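Local coordinates for protein BauA (Acinetobacter baumannii, PDB 6HCP) that probably carries ferric preacinetobactin across the bacterial outer membrane as a TonB-dependent siderophore receptor, at residues A77-I91 against R129-K142. Residues are numbered along the deposited sequence; the frame is centred on the assembly and turned at random.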
ATOM      1  N   ALA A  77     -12.072 -14.429  10.845  1.00 25.59           N
ATOM      2  CA  ALA A  77     -13.349 -13.758  11.016  1.00 28.12           C
ATOM      3  C   ALA A  77     -13.532 -13.338  12.478  1.00 27.76           C
ATOM      4  O   ALA A  77     -13.377 -14.141  13.414  1.00 28.74           O
ATOM      5  CB  ALA A  77     -14.465 -14.670  10.555  1.00 28.85           C
ATOM      6  N   LYS A  78     -13.898 -12.074  12.660  1.00 25.78           N
ATOM      7  CA  LYS A  78     -14.051 -11.455  13.961  1.00 26.77           C
ATOM      8  C   LYS A  78     -15.538 -11.408  14.366  1.00 27.65           C
ATOM      9  O   LYS A  78     -15.866 -11.075  15.496  1.00 28.97           O
ATOM     10  CB  LYS A  78     -13.459 -10.047  13.908  1.00 31.10           C
ATOM     11  CG  LYS A  78     -11.980  -9.962  13.530  1.00 36.39           C
ATOM     12  CD  LYS A  78     -11.037 -10.218  14.698  1.00 33.05           C
ATOM     13  CE  LYS A  78      -9.556 -10.146  14.346  1.00 29.86           C
ATOM     14  NZ  LYS A  78      -9.137 -11.297  13.509  1.00 31.19           N
ATOM     15  N   ASP A  79     -16.436 -11.643  13.402  1.00 24.92           N
ATOM     16  CA  ASP A  79     -17.872 -11.633  13.659  1.00 26.35           C
ATOM     17  C   ASP A  79     -18.564 -12.472  12.584  1.00 25.94           C
ATOM     18  O   ASP A  79     -17.909 -13.054  11.730  1.00 25.96           O
ATOM     19  CB  ASP A  79     -18.407 -10.200  13.760  1.00 27.57           C
ATOM     20  CG  ASP A  79     -18.329  -9.381  12.479  1.00 30.63           C
ATOM     21  OD1 ASP A  79     -18.248  -9.985  11.403  1.00 31.17           O
ATOM     22  OD2 ASP A  79     -18.289  -8.135  12.584  1.00 37.36           O
ATOM     23  N   ILE A  80     -19.881 -12.667  12.726  1.00 25.43           N
ATOM     24  CA  ILE A  80     -20.589 -13.590  11.871  1.00 24.15           C
ATOM     25  C   ILE A  80     -20.647 -13.045  10.439  1.00 21.08           C
ATOM     26  O   ILE A  80     -20.544 -13.806   9.484  1.00 22.36           O
ATOM     27  CB  ILE A  80     -21.991 -13.890  12.433  1.00 27.71           C
ATOM     28  CG1 ILE A  80     -21.890 -14.589  13.791  1.00 26.77           C
ATOM     29  CG2 ILE A  80     -22.770 -14.712  11.428  1.00 27.89           C
ATOM     30  CD1 ILE A  80     -21.031 -15.842  13.777  1.00 34.14           C
ATOM     31  N   THR A  81     -20.727 -11.715  10.309  1.00 25.16           N
ATOM     32  CA  THR A  81     -20.769 -11.062   8.983  1.00 25.91           C
ATOM     33  C   THR A  81     -19.551 -11.481   8.147  1.00 27.58           C
ATOM     34  O   THR A  81     -19.660 -11.753   6.956  1.00 25.62           O
ATOM     35  CB  THR A  81     -20.807  -9.534   9.117  1.00 27.77           C
ATOM     36  OG1 THR A  81     -21.973  -9.179   9.864  1.00 27.70           O
ATOM     37  CG2 THR A  81     -20.836  -8.844   7.771  1.00 32.88           C
ATOM     38  N   GLU A  82     -18.381 -11.498   8.792  1.00 25.45           N
ATOM     39  CA  GLU A  82     -17.102 -11.801   8.127  1.00 28.50           C
ATOM     40  C   GLU A  82     -17.041 -13.271   7.712  1.00 29.86           C
ATOM     41  O   GLU A  82     -16.202 -13.630   6.895  1.00 32.25           O
ATOM     42  CB  GLU A  82     -15.933 -11.453   9.048  1.00 29.22           C
ATOM     43  CG  GLU A  82     -15.745  -9.957   9.177  1.00 32.73           C
ATOM     44  CD  GLU A  82     -14.576  -9.495  10.029  1.00 33.75           C
ATOM     45  OE1 GLU A  82     -13.716 -10.326  10.385  1.00 33.44           O
ATOM     46  OE2 GLU A  82     -14.512  -8.289  10.289  1.00 35.90           O
ATOM     47  N   VAL A  83     -17.945 -14.107   8.245  1.00 24.23           N
ATOM     48  CA  VAL A  83     -18.092 -15.457   7.764  1.00 23.78           C
ATOM     49  C   VAL A  83     -19.073 -15.506   6.589  1.00 24.33           C
ATOM     50  O   VAL A  83     -18.806 -16.152   5.580  1.00 28.21           O
ATOM     51  CB  VAL A  83     -18.541 -16.416   8.885  1.00 25.45           C
ATOM     52  CG1 VAL A  83     -18.641 -17.832   8.367  1.00 28.29           C
ATOM     53  CG2 VAL A  83     -17.623 -16.355  10.097  1.00 27.94           C
ATOM     54  N   ILE A  84     -20.290 -14.980   6.786  1.00 25.78           N
ATOM     55  CA  ILE A  84     -21.397 -15.334   5.879  1.00 24.51           C
ATOM     56  C   ILE A  84     -21.481 -14.398   4.665  1.00 25.31           C
ATOM     57  O   ILE A  84     -22.106 -14.767   3.663  1.00 27.45           O
ATOM     58  CB  ILE A  84     -22.743 -15.397   6.625  1.00 24.65           C
ATOM     59  CG1 ILE A  84     -23.183 -14.019   7.131  1.00 23.64           C
ATOM     60  CG2 ILE A  84     -22.651 -16.434   7.732  1.00 24.93           C
ATOM     61  CD1 ILE A  84     -24.588 -14.001   7.725  1.00 27.90           C
ATOM     62  N   ALA A  85     -20.925 -13.189   4.748  1.00 24.47           N
ATOM     63  CA  ALA A  85     -21.099 -12.204   3.681  1.00 26.65           C
ATOM     64  C   ALA A  85     -19.949 -12.257   2.666  1.00 27.72           C
ATOM     65  O   ALA A  85     -20.051 -11.674   1.605  1.00 31.39           O
ATOM     66  CB  ALA A  85     -21.231 -10.810   4.250  1.00 26.57           C
ATOM     67  N   ALA A  86     -18.828 -12.876   3.023  1.00 28.23           N
ATOM     68  CA  ALA A  86     -17.602 -12.687   2.216  1.00 31.26           C
ATOM     69  C   ALA A  86     -17.821 -13.190   0.778  1.00 30.59           C
ATOM     70  O   ALA A  86     -17.448 -12.528  -0.169  1.00 28.63           O
ATOM     71  CB  ALA A  86     -16.433 -13.365   2.887  1.00 31.58           C
ATOM     72  N   THR A  87     -18.434 -14.362   0.614  1.00 24.84           N
ATOM     73  CA  THR A  87     -18.564 -14.976  -0.702  1.00 26.60           C
ATOM     74  C   THR A  87     -20.017 -15.131  -1.161  1.00 26.38           C
ATOM     75  O   THR A  87     -20.257 -15.696  -2.224  1.00 29.95           O
ATOM     76  CB  THR A  87     -17.860 -16.342  -0.738  1.00 29.21           C
ATOM     77  OG1 THR A  87     -18.377 -17.208   0.281  1.00 29.66           O
ATOM     78  CG2 THR A  87     -16.368 -16.165  -0.568  1.00 26.52           C
ATOM     79  N   ASP A  88     -20.993 -14.776  -0.315  1.00 25.31           N
ATOM     80  CA  ASP A  88     -22.390 -15.105  -0.625  1.00 25.90           C
ATOM     81  C   ASP A  88     -23.061 -13.898  -1.268  1.00 25.60           C
ATOM     82  O   ASP A  88     -23.285 -12.875  -0.624  1.00 24.08           O
ATOM     83  CB  ASP A  88     -23.138 -15.532   0.637  1.00 26.70           C
ATOM     84  CG  ASP A  88     -24.527 -16.096   0.375  1.00 28.45           C
ATOM     85  OD1 ASP A  88     -25.127 -15.749  -0.672  1.00 27.40           O
ATOM     86  OD2 ASP A  88     -25.009 -16.820   1.259  1.00 29.79           O
ATOM     87  N   PRO A  89     -23.363 -13.953  -2.576  1.00 25.04           N
ATOM     88  CA  PRO A  89     -23.937 -12.797  -3.268  1.00 26.61           C
ATOM     89  C   PRO A  89     -25.390 -12.480  -2.880  1.00 28.98           C
ATOM     90  O   PRO A  89     -25.922 -11.453  -3.300  1.00 28.35           O
ATOM     91  CB  PRO A  89     -23.897 -13.231  -4.741  1.00 28.77           C
ATOM     92  CG  PRO A  89     -24.046 -14.743  -4.679  1.00 31.35           C
ATOM     93  CD  PRO A  89     -23.323 -15.158  -3.414  1.00 27.34           C
ATOM     94  N   SER A  90     -26.012 -13.347  -2.078  1.00 24.25           N
ATOM     95  CA  SER A  90     -27.353 -13.070  -1.580  1.00 27.19           C
ATOM     96  C   SER A  90     -27.308 -12.424  -0.193  1.00 27.08           C
ATOM     97  O   SER A  90     -28.358 -12.201   0.423  1.00 25.23           O
ATOM     98  CB  SER A  90     -28.187 -14.341  -1.580  1.00 33.90           C
ATOM     99  OG  SER A  90     -28.496 -14.708  -2.917  1.00 39.59           O
ATOM    100  N   ILE A  91     -26.102 -12.154   0.321  1.00 22.82           N
ATOM    101  CA  ILE A  91     -25.988 -11.461   1.593  1.00 25.19           C
ATOM    102  C   ILE A  91     -25.289 -10.116   1.356  1.00 28.47           C
ATOM    103  O   ILE A  91     -24.346 -10.025   0.580  1.00 27.27           O
ATOM    104  CB  ILE A  91     -25.256 -12.354   2.611  1.00 26.31           C
ATOM    105  CG1 ILE A  91     -26.051 -13.657   2.799  1.00 26.57           C
ATOM    106  CG2 ILE A  91     -25.019 -11.603   3.913  1.00 27.84           C
ATOM    107  CD1 ILE A  91     -25.613 -14.523   3.913  1.00 32.10           C
ATOM    108  N   ARG A 129     -23.591  -8.591  18.330  1.00 25.28           N
ATOM    109  CA  ARG A 129     -22.392  -9.054  17.607  1.00 24.97           C
ATOM    110  C   ARG A 129     -21.864 -10.321  18.266  1.00 24.50           C
ATOM    111  O   ARG A 129     -21.790 -10.392  19.475  1.00 29.05           O
ATOM    112  CB  ARG A 129     -21.310  -7.965  17.576  1.00 25.75           C
ATOM    113  CG  ARG A 129     -19.998  -8.391  16.915  1.00 26.55           C
ATOM    114  CD  ARG A 129     -19.346  -7.234  16.165  1.00 33.22           C
ATOM    115  NE  ARG A 129     -19.105  -6.105  17.033  1.00 34.48           N
ATOM    116  CZ  ARG A 129     -19.538  -4.873  16.830  1.00 31.16           C
ATOM    117  NH1 ARG A 129     -19.915  -4.472  15.616  1.00 29.83           N
ATOM    118  NH2 ARG A 129     -19.450  -4.018  17.832  1.00 30.31           N
ATOM    119  N   THR A 130     -21.516 -11.302  17.430  1.00 26.45           N
ATOM    120  CA  THR A 130     -21.063 -12.588  17.861  1.00 26.47           C
ATOM    121  C   THR A 130     -19.676 -12.862  17.274  1.00 29.32           C
ATOM    122  O   THR A 130     -19.548 -13.055  16.071  1.00 26.11           O
ATOM    123  CB  THR A 130     -22.068 -13.690  17.482  1.00 27.56           C
ATOM    124  OG1 THR A 130     -23.300 -13.403  18.147  1.00 27.06           O
ATOM    125  CG2 THR A 130     -21.584 -15.067  17.885  1.00 29.63           C
ATOM    126  N   SER A 131     -18.686 -13.055  18.160  1.00 29.06           N
ATOM    127  CA  SER A 131     -17.360 -13.545  17.734  1.00 28.35           C
ATOM    128  C   SER A 131     -17.419 -15.062  17.593  1.00 32.45           C
ATOM    129  O   SER A 131     -18.063 -15.753  18.381  1.00 30.23           O
ATOM    130  CB  SER A 131     -16.258 -13.089  18.685  1.00 34.05           C
ATOM    131  OG  SER A 131     -14.978 -13.223  18.063  1.00 31.90           O
ATOM    132  N   PRO A 132     -16.922 -15.631  16.483  1.00 27.95           N
ATOM    133  CA  PRO A 132     -17.273 -17.010  16.149  1.00 27.43           C
ATOM    134  C   PRO A 132     -16.389 -18.160  16.669  1.00 27.91           C
ATOM    135  O   PRO A 132     -16.553 -19.302  16.196  1.00 30.49           O
ATOM    136  CB  PRO A 132     -17.198 -17.008  14.619  1.00 27.25           C
ATOM    137  CG  PRO A 132     -16.151 -15.970  14.295  1.00 31.10           C
ATOM    138  CD  PRO A 132     -16.307 -14.906  15.355  1.00 31.47           C
ATOM    139  N   GLU A 133     -15.597 -17.912  17.716  1.00 28.71           N
ATOM    140  CA  GLU A 133     -14.599 -18.911  18.172  1.00 30.31           C
ATOM    141  C   GLU A 133     -15.264 -20.173  18.735  1.00 32.32           C
ATOM    142  O   GLU A 133     -14.635 -21.215  18.792  1.00 34.08           O
ATOM    143  CB  GLU A 133     -13.675 -18.315  19.230  1.00 33.50           C
ATOM    144  CG  GLU A 133     -12.609 -17.414  18.634  1.00 34.92           C
ATOM    145  CD  GLU A 133     -13.068 -15.991  18.383  1.00 32.82           C
ATOM    146  OE1 GLU A 133     -14.257 -15.670  18.690  1.00 33.57           O
ATOM    147  OE2 GLU A 133     -12.220 -15.170  17.974  1.00 33.51           O
ATOM    148  N   MET A 134     -16.509 -20.084  19.194  1.00 30.15           N
ATOM    149  CA  MET A 134     -17.108 -21.246  19.868  1.00 30.54           C
ATOM    150  C   MET A 134     -17.916 -22.117  18.906  1.00 32.02           C
ATOM    151  O   MET A 134     -18.529 -23.100  19.342  1.00 30.23           O
ATOM    152  CB  MET A 134     -17.969 -20.822  21.064  1.00 34.85           C
ATOM    153  CG  MET A 134     -19.166 -19.968  20.719  1.00 34.25           C
ATOM    154  SD  MET A 134     -20.117 -19.511  22.211  1.00 37.40           S
ATOM    155  CE  MET A 134     -21.062 -21.000  22.477  1.00 32.44           C
ATOM    156  N   PHE A 135     -17.847 -21.854  17.592  1.00 28.90           N
ATOM    157  CA  PHE A 135     -18.717 -22.586  16.672  1.00 27.54           C
ATOM    158  C   PHE A 135     -17.933 -23.510  15.747  1.00 31.61           C
ATOM    159  O   PHE A 135     -16.940 -23.106  15.121  1.00 30.46           O
ATOM    160  CB  PHE A 135     -19.618 -21.611  15.908  1.00 27.68           C
ATOM    161  CG  PHE A 135     -20.403 -20.716  16.828  1.00 25.70           C
ATOM    162  CD1 PHE A 135     -21.402 -21.240  17.638  1.00 25.38           C
ATOM    163  CD2 PHE A 135     -20.121 -19.359  16.920  1.00 28.63           C
ATOM    164  CE1 PHE A 135     -22.052 -20.440  18.566  1.00 27.69           C
ATOM    165  CE2 PHE A 135     -20.794 -18.556  17.826  1.00 28.95           C
ATOM    166  CZ  PHE A 135     -21.739 -19.100  18.665  1.00 29.36           C
ATOM    167  N   GLY A 136     -18.498 -24.703  15.548  1.00 26.28           N
ATOM    168  CA  GLY A 136     -18.027 -25.675  14.577  1.00 26.75           C
ATOM    169  C   GLY A 136     -18.565 -25.409  13.181  1.00 28.03           C
ATOM    170  O   GLY A 136     -17.938 -25.769  12.182  1.00 27.04           O
ATOM    171  N   ARG A 137     -19.783 -24.851  13.107  1.00 27.45           N
ATOM    172  CA  ARG A 137     -20.421 -24.554  11.833  1.00 24.12           C
ATOM    173  C   ARG A 137     -21.188 -23.236  11.968  1.00 26.10           C
ATOM    174  O   ARG A 137     -21.702 -22.904  13.021  1.00 26.21           O
ATOM    175  CB  ARG A 137     -21.408 -25.633  11.381  1.00 28.04           C
ATOM    176  CG  ARG A 137     -20.836 -27.041  11.317  1.00 29.76           C
ATOM    177  CD  ARG A 137     -19.977 -27.245  10.079  1.00 30.65           C
ATOM    178  NE  ARG A 137     -19.513 -28.619   9.994  1.00 33.85           N
ATOM    179  CZ  ARG A 137     -18.311 -29.064  10.374  1.00 36.73           C
ATOM    180  NH1 ARG A 137     -17.425 -28.272  10.966  1.00 32.36           N
ATOM    181  NH2 ARG A 137     -18.019 -30.333  10.152  1.00 35.97           N
ATOM    182  N   VAL A 138     -21.237 -22.496  10.864  1.00 24.30           N
ATOM    183  CA  VAL A 138     -22.110 -21.344  10.732  1.00 27.09           C
ATOM    184  C   VAL A 138     -22.975 -21.573   9.500  1.00 26.05           C
ATOM    185  O   VAL A 138     -22.444 -21.642   8.394  1.00 27.12           O
ATOM    186  CB  VAL A 138     -21.308 -20.039  10.600  1.00 25.49           C
ATOM    187  CG1 VAL A 138     -22.229 -18.874  10.240  1.00 25.25           C
ATOM    188  CG2 VAL A 138     -20.528 -19.735  11.860  1.00 26.16           C
ATOM    189  N   GLU A 139     -24.275 -21.818   9.724  1.00 24.40           N
ATOM    190  CA  GLU A 139     -25.182 -22.244   8.712  1.00 24.67           C
ATOM    191  C   GLU A 139     -26.130 -21.094   8.338  1.00 24.88           C
ATOM    192  O   GLU A 139     -26.566 -20.316   9.190  1.00 27.43           O
ATOM    193  CB  GLU A 139     -26.033 -23.428   9.199  1.00 26.57           C
ATOM    194  CG  GLU A 139     -25.242 -24.587   9.765  1.00 27.60           C
ATOM    195  CD  GLU A 139     -26.107 -25.739  10.243  1.00 30.92           C
ATOM    196  OE1 GLU A 139     -27.352 -25.530  10.431  1.00 29.81           O
ATOM    197  OE2 GLU A 139     -25.557 -26.857  10.367  1.00 29.82           O
ATOM    198  N   VAL A 140     -26.459 -21.013   7.055  1.00 22.06           N
ATOM    199  CA  VAL A 140     -27.391 -20.022   6.543  1.00 24.13           C
ATOM    200  C   VAL A 140     -28.465 -20.752   5.745  1.00 25.00           C
ATOM    201  O   VAL A 140     -28.169 -21.564   4.852  1.00 28.60           O
ATOM    202  CB  VAL A 140     -26.714 -18.953   5.662  1.00 27.90           C
ATOM    203  CG1 VAL A 140     -27.721 -17.899   5.202  1.00 30.71           C
ATOM    204  CG2 VAL A 140     -25.550 -18.289   6.362  1.00 28.53           C
ATOM    205  N   LEU A 141     -29.721 -20.396   6.026  1.00 25.09           N
ATOM    206  CA  LEU A 141     -30.856 -20.796   5.200  1.00 24.59           C
ATOM    207  C   LEU A 141     -31.497 -19.516   4.672  1.00 24.21           C
ATOM    208  O   LEU A 141     -31.851 -18.645   5.457  1.00 27.34           O
ATOM    209  CB  LEU A 141     -31.852 -21.605   6.033  1.00 27.73           C
ATOM    210  CG  LEU A 141     -33.037 -22.153   5.223  1.00 33.73           C
ATOM    211  CD1 LEU A 141     -33.527 -23.465   5.802  1.00 44.30           C
ATOM    212  CD2 LEU A 141     -34.165 -21.147   5.143  1.00 36.84           C
ATOM    213  N   LYS A 142     -31.548 -19.376   3.352  1.00 23.64           N
ATOM    214  CA  LYS A 142     -31.945 -18.134   2.735  1.00 24.93           C
ATOM    215  C   LYS A 142     -33.466 -18.083   2.590  1.00 25.31           C
ATOM    216  O   LYS A 142     -34.129 -19.073   2.262  1.00 26.52           O
ATOM    217  CB  LYS A 142     -31.240 -17.932   1.392  1.00 27.70           C
ATOM    218  CG  LYS A 142     -29.722 -17.839   1.533  1.00 31.58           C
ATOM    219  CD  LYS A 142     -28.988 -17.768   0.229  1.00 38.96           C
ATOM    220  CE  LYS A 142     -27.552 -18.245   0.352  1.00 34.22           C
ATOM    221  NZ  LYS A 142     -26.797 -17.925  -0.871  1.00 47.03           N
TER
HETATM  222  O   HOH W   1     -19.543  -5.714  12.937  1.00 38.51           O
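With CG anti to the backbone N (chi1 -171°), Asp-88 turns its carboxylate toward Lys-142, whose chain runs extended beyond CG. The two side chains come from opposite directions and form a salt bridge, with Lys-142 NZ 2.8 Å from Asp-88 OD1. The ammonium meets OD1 on the syn side, 27° out of the carboxylate plane. A weak second bond reaches OD2. Ser-90 N binds the same OD1 at 2.9 Å from the other face of the carboxylate, making an Asx turn. Two donors therefore grip OD1, which should fix the rotation of the carboxylate. Next comes an apolar patch. Ile-84 crosses Val-138 and Val-140 at about a right angle, and its CG2 branch lies 3.5 Å from Val-138 CG1 and 3.7 Å from Val-140 CG2. At the far end, Ile-80 CG1 lies alongside Thr-130 CB at 3.8 Å. The Pro-132 ring packs on the backbone of Ala-77 and Lys-78. Asp-79 OD1 caps helix 81-84 through Glu-82 N. Asp-79 OD2 takes a water bond at 2.7 Å, and that water accepts from Arg-129 NH1. Arg-129 also forms a salt bridge with Asp-249 and a hydrogen bond with Gly-99 O. The contact lies within the plug domain and lays helix 81-84 over strand 135-142. That strand runs between strands 64-68 and 159-165, and Ile-72 of helix 69-75 touches Val-83, Pro-132 and Val-138.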